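Local coordinates for protein benzoylformate decarboxylase (Mycobacterium smegmatis, PDB 4Q9D) that is a thiamine pyrophosphate-family enzyme built as a tetramer of three-domain chains, with a magnesium ion bound, at residues B[301-304]-B[305-309]; B[287-290]-B[291-295]; B[187-190]-B[191-195]. All coordinates share one frame; numbering follows the deposited sequence.

Contact 1 (B[301-304]-B[305-309])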
ATOM      1  N   ASP B 301       3.419 -23.503  -3.654  1.00 22.23           N
ATOM      2  CA  ASP B 301       3.144 -22.066  -3.677  1.00 22.54           C
ATOM      3  C   ASP B 301       2.020 -21.681  -4.638  1.00 21.54           C
ATOM      4  O   ASP B 301       2.237 -21.556  -5.835  1.00 23.22           O
ATOM      5  CB  ASP B 301       4.429 -21.292  -3.997  1.00 19.86           C
ATOM      6  CG  ASP B 301       4.234 -19.766  -3.959  1.00 28.14           C
ATOM      7  OD1 ASP B 301       3.093 -19.289  -3.727  1.00 21.84           O
ATOM      8  OD2 ASP B 301       5.236 -19.039  -4.178  1.00 33.32           O
ATOM      9  N   PRO B 302       0.817 -21.434  -4.093  1.00 18.09           N
ATOM     10  CA  PRO B 302      -0.351 -21.111  -4.917  1.00 17.72           C
ATOM     11  C   PRO B 302      -0.113 -19.939  -5.872  1.00 19.16           C
ATOM     12  O   PRO B 302      -0.811 -19.834  -6.880  1.00 22.78           O
ATOM     13  CB  PRO B 302      -1.446 -20.758  -3.882  1.00 21.84           C
ATOM     14  CG  PRO B 302      -0.920 -21.282  -2.564  1.00 22.68           C
ATOM     15  CD  PRO B 302       0.559 -21.262  -2.647  1.00 22.85           C
ATOM     16  N   HIS B 303       0.837 -19.061  -5.545  1.00 23.57           N
ATOM     17  CA  HIS B 303       1.139 -17.964  -6.426  1.00 28.50           C
ATOM     18  C   HIS B 303       1.750 -18.498  -7.736  1.00 25.66           C
ATOM     19  O   HIS B 303       1.441 -18.006  -8.838  1.00 24.84           O
ATOM     20  CB  HIS B 303       2.105 -16.945  -5.779  1.00 21.99           C
ATOM     21  CG  HIS B 303       2.608 -15.935  -6.762  1.00 25.90           C
ATOM     22  ND1 HIS B 303       3.884 -15.985  -7.310  1.00 32.47           N
ATOM     23  CD2 HIS B 303       1.995 -14.885  -7.363  1.00 21.24           C
ATOM     24  CE1 HIS B 303       4.030 -15.000  -8.167  1.00 21.54           C
ATOM     25  NE2 HIS B 303       2.899 -14.307  -8.214  1.00 29.11           N
ATOM     26  N   ARG B 304       2.630 -19.485  -7.606  1.00 22.16           N
ATOM     27  CA  ARG B 304       3.289 -20.096  -8.773  1.00 23.85           C
ATOM     28  C   ARG B 304       2.327 -20.862  -9.689  1.00 28.19           C
ATOM     29  O   ARG B 304       2.483 -20.838 -10.914  1.00 23.99           O
ATOM     30  CB  ARG B 304       4.460 -20.995  -8.358  1.00 20.81           C
ATOM     31  CG  ARG B 304       5.705 -20.201  -8.007  1.00 35.01           C
ATOM     32  CD  ARG B 304       5.912 -19.195  -9.169  1.00 47.67           C
ATOM     33  NE  ARG B 304       6.740 -18.044  -8.843  1.00 55.45           N
ATOM     34  CZ  ARG B 304       7.164 -17.151  -9.739  1.00 48.77           C
ATOM     35  NH1 ARG B 304       6.879 -17.278 -11.044  1.00 46.88           N
ATOM     36  NH2 ARG B 304       7.912 -16.145  -9.324  1.00 44.89           N
ATOM     37  N   SER B 305       1.329 -21.529  -9.118  1.00 18.53           N
ATOM     38  CA  SER B 305       0.314 -22.173  -9.962  1.00 21.29           C
ATOM     39  C   SER B 305      -0.623 -21.116 -10.535  1.00 29.33           C
ATOM     40  O   SER B 305      -1.128 -21.264 -11.644  1.00 23.87           O
ATOM     41  CB  SER B 305      -0.486 -23.223  -9.168  1.00 21.65           C
ATOM     42  OG  SER B 305      -0.815 -22.721  -7.882  1.00 21.62           O
ATOM     43  N   ALA B 306      -0.854 -20.033  -9.783  1.00 22.14           N
ATOM     44  CA  ALA B 306      -1.782 -18.992 -10.244  1.00 20.85           C
ATOM     45  C   ALA B 306      -1.287 -18.215 -11.453  1.00 24.69           C
ATOM     46  O   ALA B 306      -2.096 -17.811 -12.293  1.00 22.87           O
ATOM     47  CB  ALA B 306      -2.106 -18.011  -9.121  1.00 20.13           C
ATOM     48  N   VAL B 307       0.026 -17.958 -11.516  1.00 22.45           N
ATOM     49  CA  VAL B 307       0.578 -17.152 -12.615  1.00 23.78           C
ATOM     50  C   VAL B 307       0.962 -17.976 -13.859  1.00 20.62           C
ATOM     51  O   VAL B 307       1.296 -17.394 -14.873  1.00 23.78           O
ATOM     52  CB  VAL B 307       1.806 -16.290 -12.187  1.00 18.72           C
ATOM     53  CG1 VAL B 307       1.426 -15.307 -11.034  1.00 24.70           C
ATOM     54  CG2 VAL B 307       3.010 -17.185 -11.779  1.00 15.77           C
ATOM     55  N   ALA B 308       0.939 -19.308 -13.759  1.00 21.66           N
ATOM     56  CA  ALA B 308       1.362 -20.178 -14.852  1.00 19.63           C
ATOM     57  C   ALA B 308       0.495 -19.891 -16.072  1.00 20.11           C
ATOM     58  O   ALA B 308      -0.715 -19.814 -15.948  1.00 19.69           O
ATOM     59  CB  ALA B 308       1.240 -21.650 -14.439  1.00 18.51           C
ATOM     60  N   PRO B 309       1.114 -19.700 -17.259  1.00 24.27           N
ATOM     61  CA  PRO B 309       0.331 -19.360 -18.456  1.00 17.40           C
ATOM     62  C   PRO B 309      -0.468 -20.546 -19.000  1.00 23.93           C
ATOM     63  O   PRO B 309      -1.436 -20.357 -19.745  1.00 19.29           O
ATOM     64  CB  PRO B 309       1.410 -18.944 -19.482  1.00 20.25           C
ATOM     65  CG  PRO B 309       2.642 -19.661 -19.055  1.00 18.49           C
ATOM     66  CD  PRO B 309       2.562 -19.740 -17.529  1.00 19.75           C
TER

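Contact 2 (B[287-290]-B[291-295])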
ATOM      1  N   GLU B 287       5.496 -20.153 -28.291  1.00 29.10           N
ATOM      2  CA  GLU B 287       4.303 -20.616 -27.609  1.00 35.85           C
ATOM      3  C   GLU B 287       4.777 -21.109 -26.252  1.00 29.94           C
ATOM      4  O   GLU B 287       5.774 -21.820 -26.184  1.00 29.48           O
ATOM      5  CB  GLU B 287       3.672 -21.790 -28.373  1.00 40.68           C
ATOM      6  CG  GLU B 287       3.281 -21.463 -29.818  1.00 40.71           C
ATOM      7  CD  GLU B 287       2.356 -20.276 -29.890  1.00 51.20           C
ATOM      8  OE1 GLU B 287       1.363 -20.249 -29.127  1.00 54.28           O
ATOM      9  OE2 GLU B 287       2.641 -19.351 -30.688  1.00 61.42           O
ATOM     10  N   TYR B 288       4.069 -20.744 -25.187  1.00 25.17           N
ATOM     11  CA  TYR B 288       4.368 -21.279 -23.864  1.00 26.79           C
ATOM     12  C   TYR B 288       4.466 -22.793 -23.925  1.00 30.85           C
ATOM     13  O   TYR B 288       5.413 -23.388 -23.393  1.00 34.55           O
ATOM     14  CB  TYR B 288       3.303 -20.835 -22.852  1.00 24.64           C
ATOM     15  CG  TYR B 288       3.386 -19.360 -22.554  1.00 21.92           C
ATOM     16  CD1 TYR B 288       4.548 -18.822 -22.000  1.00 22.20           C
ATOM     17  CD2 TYR B 288       2.323 -18.498 -22.829  1.00 22.00           C
ATOM     18  CE1 TYR B 288       4.665 -17.468 -21.729  1.00 24.65           C
ATOM     19  CE2 TYR B 288       2.432 -17.110 -22.549  1.00 19.89           C
ATOM     20  CZ  TYR B 288       3.603 -16.620 -21.991  1.00 26.09           C
ATOM     21  OH  TYR B 288       3.766 -15.272 -21.738  1.00 32.19           O
ATOM     22  N   LEU B 289       3.486 -23.412 -24.586  1.00 28.41           N
ATOM     23  CA  LEU B 289       3.451 -24.863 -24.762  1.00 34.61           C
ATOM     24  C   LEU B 289       3.053 -25.142 -26.178  1.00 32.72           C
ATOM     25  O   LEU B 289       1.997 -24.698 -26.616  1.00 31.28           O
ATOM     26  CB  LEU B 289       2.353 -25.488 -23.922  1.00 33.29           C
ATOM     27  CG  LEU B 289       2.567 -26.238 -22.629  1.00 32.50           C
ATOM     28  CD1 LEU B 289       1.273 -27.010 -22.299  1.00 28.59           C
ATOM     29  CD2 LEU B 289       3.775 -27.117 -22.666  1.00 31.28           C
ATOM     30  N   PRO B 290       3.854 -25.928 -26.883  1.00 29.47           N
ATOM     31  CA  PRO B 290       3.467 -26.312 -28.252  1.00 34.01           C
ATOM     32  C   PRO B 290       2.278 -27.287 -28.270  1.00 32.84           C
ATOM     33  O   PRO B 290       2.177 -28.173 -27.403  1.00 30.42           O
ATOM     34  CB  PRO B 290       4.722 -27.009 -28.782  1.00 32.04           C
ATOM     35  CG  PRO B 290       5.403 -27.557 -27.523  1.00 30.85           C
ATOM     36  CD  PRO B 290       5.090 -26.582 -26.422  1.00 33.92           C
ATOM     37  N   GLU B 291       1.386 -27.110 -29.243  1.00 35.04           N
ATOM     38  CA  GLU B 291       0.274 -28.028 -29.475  1.00 42.09           C
ATOM     39  C   GLU B 291       0.738 -29.487 -29.505  1.00 31.81           C
ATOM     40  O   GLU B 291       1.789 -29.807 -30.051  1.00 32.55           O
ATOM     41  CB  GLU B 291      -0.439 -27.676 -30.775  1.00 50.45           C
ATOM     42  CG  GLU B 291      -1.736 -28.444 -30.990  1.00 66.08           C
ATOM     43  CD  GLU B 291      -2.356 -28.148 -32.340  1.00 87.60           C
ATOM     44  OE1 GLU B 291      -1.746 -28.512 -33.371  1.00 89.08           O
ATOM     45  OE2 GLU B 291      -3.451 -27.544 -32.372  1.00 92.17           O
ATOM     46  N   GLY B 292      -0.014 -30.364 -28.857  1.00 34.97           N
ATOM     47  CA  GLY B 292       0.437 -31.738 -28.727  1.00 28.71           C
ATOM     48  C   GLY B 292       1.189 -32.032 -27.432  1.00 40.39           C
ATOM     49  O   GLY B 292       1.453 -33.198 -27.107  1.00 37.64           O
ATOM     50  N   THR B 293       1.548 -30.990 -26.682  1.00 33.04           N
ATOM     51  CA  THR B 293       2.214 -31.221 -25.400  1.00 29.53           C
ATOM     52  C   THR B 293       1.337 -30.722 -24.266  1.00 33.00           C
ATOM     53  O   THR B 293       1.010 -29.537 -24.222  1.00 31.53           O
ATOM     54  CB  THR B 293       3.574 -30.504 -25.328  1.00 31.30           C
ATOM     55  OG1 THR B 293       4.407 -30.952 -26.401  1.00 27.65           O
ATOM     56  CG2 THR B 293       4.260 -30.811 -24.000  1.00 32.04           C
ATOM     57  N   ASP B 294       0.939 -31.609 -23.361  1.00 31.65           N
ATOM     58  CA  ASP B 294       0.187 -31.183 -22.173  1.00 31.09           C
ATOM     59  C   ASP B 294       1.133 -30.925 -21.000  1.00 29.33           C
ATOM     60  O   ASP B 294       2.277 -31.407 -21.001  1.00 27.69           O
ATOM     61  CB  ASP B 294      -0.844 -32.232 -21.758  1.00 31.16           C
ATOM     62  CG  ASP B 294      -1.997 -32.365 -22.758  1.00 37.83           C
ATOM     63  OD1 ASP B 294      -2.328 -31.388 -23.464  1.00 35.14           O
ATOM     64  OD2 ASP B 294      -2.582 -33.461 -22.816  1.00 45.95           O
ATOM     65  N   LEU B 295       0.658 -30.181 -19.999  1.00 24.89           N
ATOM     66  CA  LEU B 295       1.470 -29.888 -18.798  1.00 24.70           C
ATOM     67  C   LEU B 295       0.704 -30.033 -17.470  1.00 23.70           C
ATOM     68  O   LEU B 295      -0.453 -29.633 -17.358  1.00 23.91           O
ATOM     69  CB  LEU B 295       2.120 -28.504 -18.907  1.00 21.47           C
ATOM     70  CG  LEU B 295       3.136 -28.054 -17.831  1.00 24.92           C
ATOM     71  CD1 LEU B 295       4.107 -27.043 -18.430  1.00 19.58           C
ATOM     72  CD2 LEU B 295       2.430 -27.421 -16.620  1.00 19.41           C
TER

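Contact 3 (B[187-190]-B[191-195])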
ATOM      1  N   ALA B 187      -6.046 -35.695  -2.566  1.00 21.41           N
ATOM      2  CA  ALA B 187      -5.733 -37.062  -3.011  1.00 26.65           C
ATOM      3  C   ALA B 187      -6.471 -37.418  -4.299  1.00 27.70           C
ATOM      4  O   ALA B 187      -5.954 -38.105  -5.181  1.00 28.36           O
ATOM      5  CB  ALA B 187      -6.043 -38.104  -1.877  1.00 25.39           C
ATOM      6  N   GLU B 188      -7.689 -36.923  -4.425  1.00 26.78           N
ATOM      7  CA  GLU B 188      -8.462 -37.208  -5.618  1.00 25.29           C
ATOM      8  C   GLU B 188      -7.900 -36.491  -6.846  1.00 30.69           C
ATOM      9  O   GLU B 188      -7.944 -37.018  -7.969  1.00 28.84           O
ATOM     10  CB  GLU B 188      -9.920 -36.831  -5.368  1.00 30.66           C
ATOM     11  CG  GLU B 188     -10.700 -36.443  -6.595  1.00 45.11           C
ATOM     12  CD  GLU B 188     -12.108 -35.964  -6.241  1.00 72.10           C
ATOM     13  OE1 GLU B 188     -12.574 -34.979  -6.866  1.00 61.47           O
ATOM     14  OE2 GLU B 188     -12.734 -36.571  -5.332  1.00 71.27           O
ATOM     15  N   ARG B 189      -7.344 -35.298  -6.647  1.00 27.07           N
ATOM     16  CA  ARG B 189      -6.756 -34.579  -7.767  1.00 24.66           C
ATOM     17  C   ARG B 189      -5.394 -35.198  -8.093  1.00 24.19           C
ATOM     18  O   ARG B 189      -5.027 -35.310  -9.255  1.00 24.91           O
ATOM     19  CB  ARG B 189      -6.640 -33.068  -7.481  1.00 31.24           C
ATOM     20  CG  ARG B 189      -6.106 -32.182  -8.645  1.00 22.27           C
ATOM     21  CD  ARG B 189      -6.404 -30.673  -8.400  1.00 24.67           C
ATOM     22  NE  ARG B 189      -5.983 -29.834  -9.524  1.00 23.39           N
ATOM     23  CZ  ARG B 189      -6.633 -29.740 -10.676  1.00 26.41           C
ATOM     24  NH1 ARG B 189      -7.760 -30.428 -10.874  1.00 26.70           N
ATOM     25  NH2 ARG B 189      -6.152 -28.967 -11.644  1.00 23.81           N
ATOM     26  N   LEU B 190      -4.636 -35.578  -7.067  1.00 21.54           N
ATOM     27  CA  LEU B 190      -3.338 -36.183  -7.295  1.00 24.74           C
ATOM     28  C   LEU B 190      -3.517 -37.505  -8.062  1.00 29.92           C
ATOM     29  O   LEU B 190      -2.754 -37.786  -8.973  1.00 28.21           O
ATOM     30  CB  LEU B 190      -2.604 -36.432  -5.988  1.00 22.03           C
ATOM     31  CG  LEU B 190      -1.154 -36.927  -6.145  1.00 28.37           C
ATOM     32  CD1 LEU B 190      -0.252 -35.810  -6.683  1.00 24.69           C
ATOM     33  CD2 LEU B 190      -0.616 -37.411  -4.804  1.00 27.91           C
ATOM     34  N   ALA B 191      -4.545 -38.288  -7.705  1.00 25.36           N
ATOM     35  CA  ALA B 191      -4.860 -39.533  -8.421  1.00 26.88           C
ATOM     36  C   ALA B 191      -5.236 -39.230  -9.871  1.00 28.36           C
ATOM     37  O   ALA B 191      -4.854 -39.961 -10.776  1.00 30.82           O
ATOM     38  CB  ALA B 191      -5.982 -40.350  -7.712  1.00 26.28           C
ATOM     39  N   GLN B 192      -5.968 -38.143 -10.103  1.00 29.37           N
ATOM     40  CA  GLN B 192      -6.254 -37.758 -11.479  1.00 24.22           C
ATOM     41  C   GLN B 192      -4.966 -37.485 -12.248  1.00 29.92           C
ATOM     42  O   GLN B 192      -4.865 -37.859 -13.412  1.00 29.09           O
ATOM     43  CB  GLN B 192      -7.167 -36.525 -11.558  1.00 32.88           C
ATOM     44  CG  GLN B 192      -8.642 -36.808 -11.285  1.00 44.78           C
ATOM     45  CD  GLN B 192      -9.473 -35.549 -10.960  1.00 51.63           C
ATOM     46  OE1 GLN B 192      -8.990 -34.406 -11.036  1.00 39.79           O
ATOM     47  NE2 GLN B 192     -10.731 -35.770 -10.573  1.00 48.81           N
ATOM     48  N   PHE B 193      -4.010 -36.793 -11.613  1.00 25.59           N
ATOM     49  CA  PHE B 193      -2.737 -36.471 -12.263  1.00 32.17           C
ATOM     50  C   PHE B 193      -1.967 -37.759 -12.606  1.00 29.22           C
ATOM     51  O   PHE B 193      -1.356 -37.878 -13.675  1.00 29.89           O
ATOM     52  CB  PHE B 193      -1.861 -35.544 -11.388  1.00 22.04           C
ATOM     53  CG  PHE B 193      -2.220 -34.046 -11.477  1.00 28.96           C
ATOM     54  CD1 PHE B 193      -3.489 -33.624 -11.861  1.00 20.07           C
ATOM     55  CD2 PHE B 193      -1.261 -33.069 -11.169  1.00 21.35           C
ATOM     56  CE1 PHE B 193      -3.816 -32.249 -11.934  1.00 26.34           C
ATOM     57  CE2 PHE B 193      -1.568 -31.676 -11.234  1.00 24.61           C
ATOM     58  CZ  PHE B 193      -2.846 -31.265 -11.612  1.00 24.86           C
ATOM     59  N   ALA B 194      -1.962 -38.700 -11.669  1.00 25.97           N
ATOM     60  CA  ALA B 194      -1.279 -39.976 -11.865  1.00 28.97           C
ATOM     61  C   ALA B 194      -1.860 -40.720 -13.059  1.00 29.48           C
ATOM     62  O   ALA B 194      -1.126 -41.325 -13.830  1.00 31.95           O
ATOM     63  CB  ALA B 194      -1.377 -40.844 -10.614  1.00 28.28           C
ATOM     64  N   GLU B 195      -3.178 -40.680 -13.206  1.00 26.68           N
ATOM     65  CA  GLU B 195      -3.812 -41.325 -14.340  1.00 33.73           C
ATOM     66  C   GLU B 195      -3.346 -40.675 -15.637  1.00 43.15           C
ATOM     67  O   GLU B 195      -3.127 -41.359 -16.627  1.00 30.28           O
ATOM     68  CB  GLU B 195      -5.342 -41.260 -14.242  1.00 32.69           C
ATOM     69  CG  GLU B 195      -5.979 -42.321 -13.352  1.00 55.95           C
ATOM     70  CD  GLU B 195      -5.610 -43.756 -13.770  1.00 78.37           C
ATOM     71  OE1 GLU B 195      -5.402 -44.018 -14.986  1.00 73.89           O
ATOM     72  OE2 GLU B 195      -5.511 -44.624 -12.870  1.00 75.07           O
TER
HETATM   73  O   HOH W   1      -9.651 -32.247  -9.420  1.00 34.57           O

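Contact 1 (B[301-304]-B[305-309])
Val-307 reaches back one turn to His-303 and Arg-304 on the short helix 302-307, the connecting helix of the beta-alpha-beta unit that runs from strand 294-299 to strand 312-315 in the central domain. From CB outward, the valine meets the turn before it. Its CB approaches the carbonyl oxygen of His-303, and the two methyls part, CG1 toward the imidazole and CG2 toward the carbonyls and guanidinium of the preceding turn. Val-307 CG1, placed anti to its own carbonyl carbon (chi1 -59°), meets His-303 NE2 at 3.3 Å, with CD2 and CE1 of the ring a little farther off. Val-307 CG2 lies 3.4 Å from His-303 O. The same Val-307 CG2 comes within 3.8 Å of Arg-304 O and 3.9 Å of Arg-304 NH1. A chi1 of 170° sets CG of His-303 anti to its backbone N, which carries the ring toward the valine, the two side chains crossing at a slant. CE1 of the same ring rests over one face of the Arg-304 guanidinium near the rim. The three side chains thus form one patch, and the third subunit closes on it: its Asp-110 takes Arg-304 NH2 in a salt bridge, while its Val-109 packs on Val-307. On another flank, Ser-305 OG is hydrogen-bonded to Gln-151 of the second subunit, whose amide nitrogen also donates to Pro-302 O. Within the helix, Pro-302 O accepts from Ala-306 N at 2.9 Å, and His-303 O accepts from Val-307 N at 3.0 Å. The helix starts at Asp-301, its N-cap residue, whose side chain accepts a capping bond: His-303 N lies 2.9 Å from Asp-301 OD1 and comes from above the carboxylate plane, about 50° out of it.

Contact 2 (B[287-290]-B[291-295])
Pro-290 O accepts a hydrogen bond from Thr-293 N at 3.0 Å, which closes a type II beta turn over Glu-291 and Gly-292. The donor is tilted 20° from the carbonyl plane. Gly-292 carries a positive phi of 94°, a backbone shape in which a CB would press against the carbonyl oxygen of Glu-291. Beyond the turn, Thr-293 faces back on both residues that lead into it. Thr-293 OG1 lies 3.7 Å from Pro-290 CG, and this hydroxyl is held by Tyr-267 O. The other branch, Thr-293 CG2, meets Leu-289 CD2 at 4.0 Å, the two side chains crossing at about a right angle. Leu-289 CD1 goes farther and lies 3.2 Å from Thr-293 O. Leu-289 CD1 also packs at 3.8 Å against Leu-295 CB, at the second residue of the strand. Asp-294, whose CB points away from 287-290, forms a salt bridge with Arg-196. The turn thus delivers the chain from a surface loop into strand 294-299, beside strand 269-273, in the parallel sheet of this Rossmann-like central domain.

Contact 3 (B[187-190]-B[191-195])
Arg-189 and Phe-193, one turn apart on helix 187-199, pack against each other, methylene and guanidinium against ring. The arginine chain runs out straight, with CG anti to its backbone N (chi1 -176°) and no bend up to NE, and the phenyl ring crosses it obliquely. Phe-193 CE1 touches the chain at Arg-189 CG, 4.0 Å away. Phe-193 CE1 also lies over one face of the guanidinium toward its rim, 4.0 Å from Arg-189 CZ. The two planes stand 61° apart, so the ring meets that face with the CE1-CZ side rather than lying flat on it. The polar contacts use the nitrogens of the same guanidinium. One water bridges to Gln-192: it accepts from Arg-189 NH1 at 3.0 Å, in the guanidinium plane, and donates to Gln-192 OE1 at 2.8 Å. The direct gap between Arg-189 NH1 and Gln-192 OE1 is 4.2 Å, so the water makes the link. Glu-188 and Gln-192 lie side by side, pointing the same way, with Glu-188 CG 4.0 Å from Gln-192 NE2. Beneath these side chains the backbone bonds are regular: Ala-191 N to Ala-187 O at 2.9 Å begins an alpha-helical series that Gln-192, Phe-193 and Ala-194 continue. Arg-189 spends its remaining nitrogens outside the helix, NH2 on Ser-178 OG of the second subunit and NE on Ser-313 O. Leu-190 and Ala-194 turn to Leu-328 of helix 318-328, while Leu-190 and Phe-193 pack on Leu-314, and the helix is thereby seated against the edge strand 312-315.

All three contacts belong to the region of the parallel sheet of the central domain, and none is wholly core. Contact 1 is the most buried; it and contact 3 both touch the second subunit, but of these two only contact 1 also meets the third. Contact 2 is a partly buried turn, its tip at the surface, with one backbone bond and the packing of leucine, proline and threonine. Contact 3 lies on an outer helix with a water bridge. Contact 2 feeds strand 294-299, which leads to the helix of contact 1, and the two touch where Pro-309 packs on Tyr-288. Contacts 1 and 3 share strand 312-315: Ser-305 and Arg-189 both approach Ser-313.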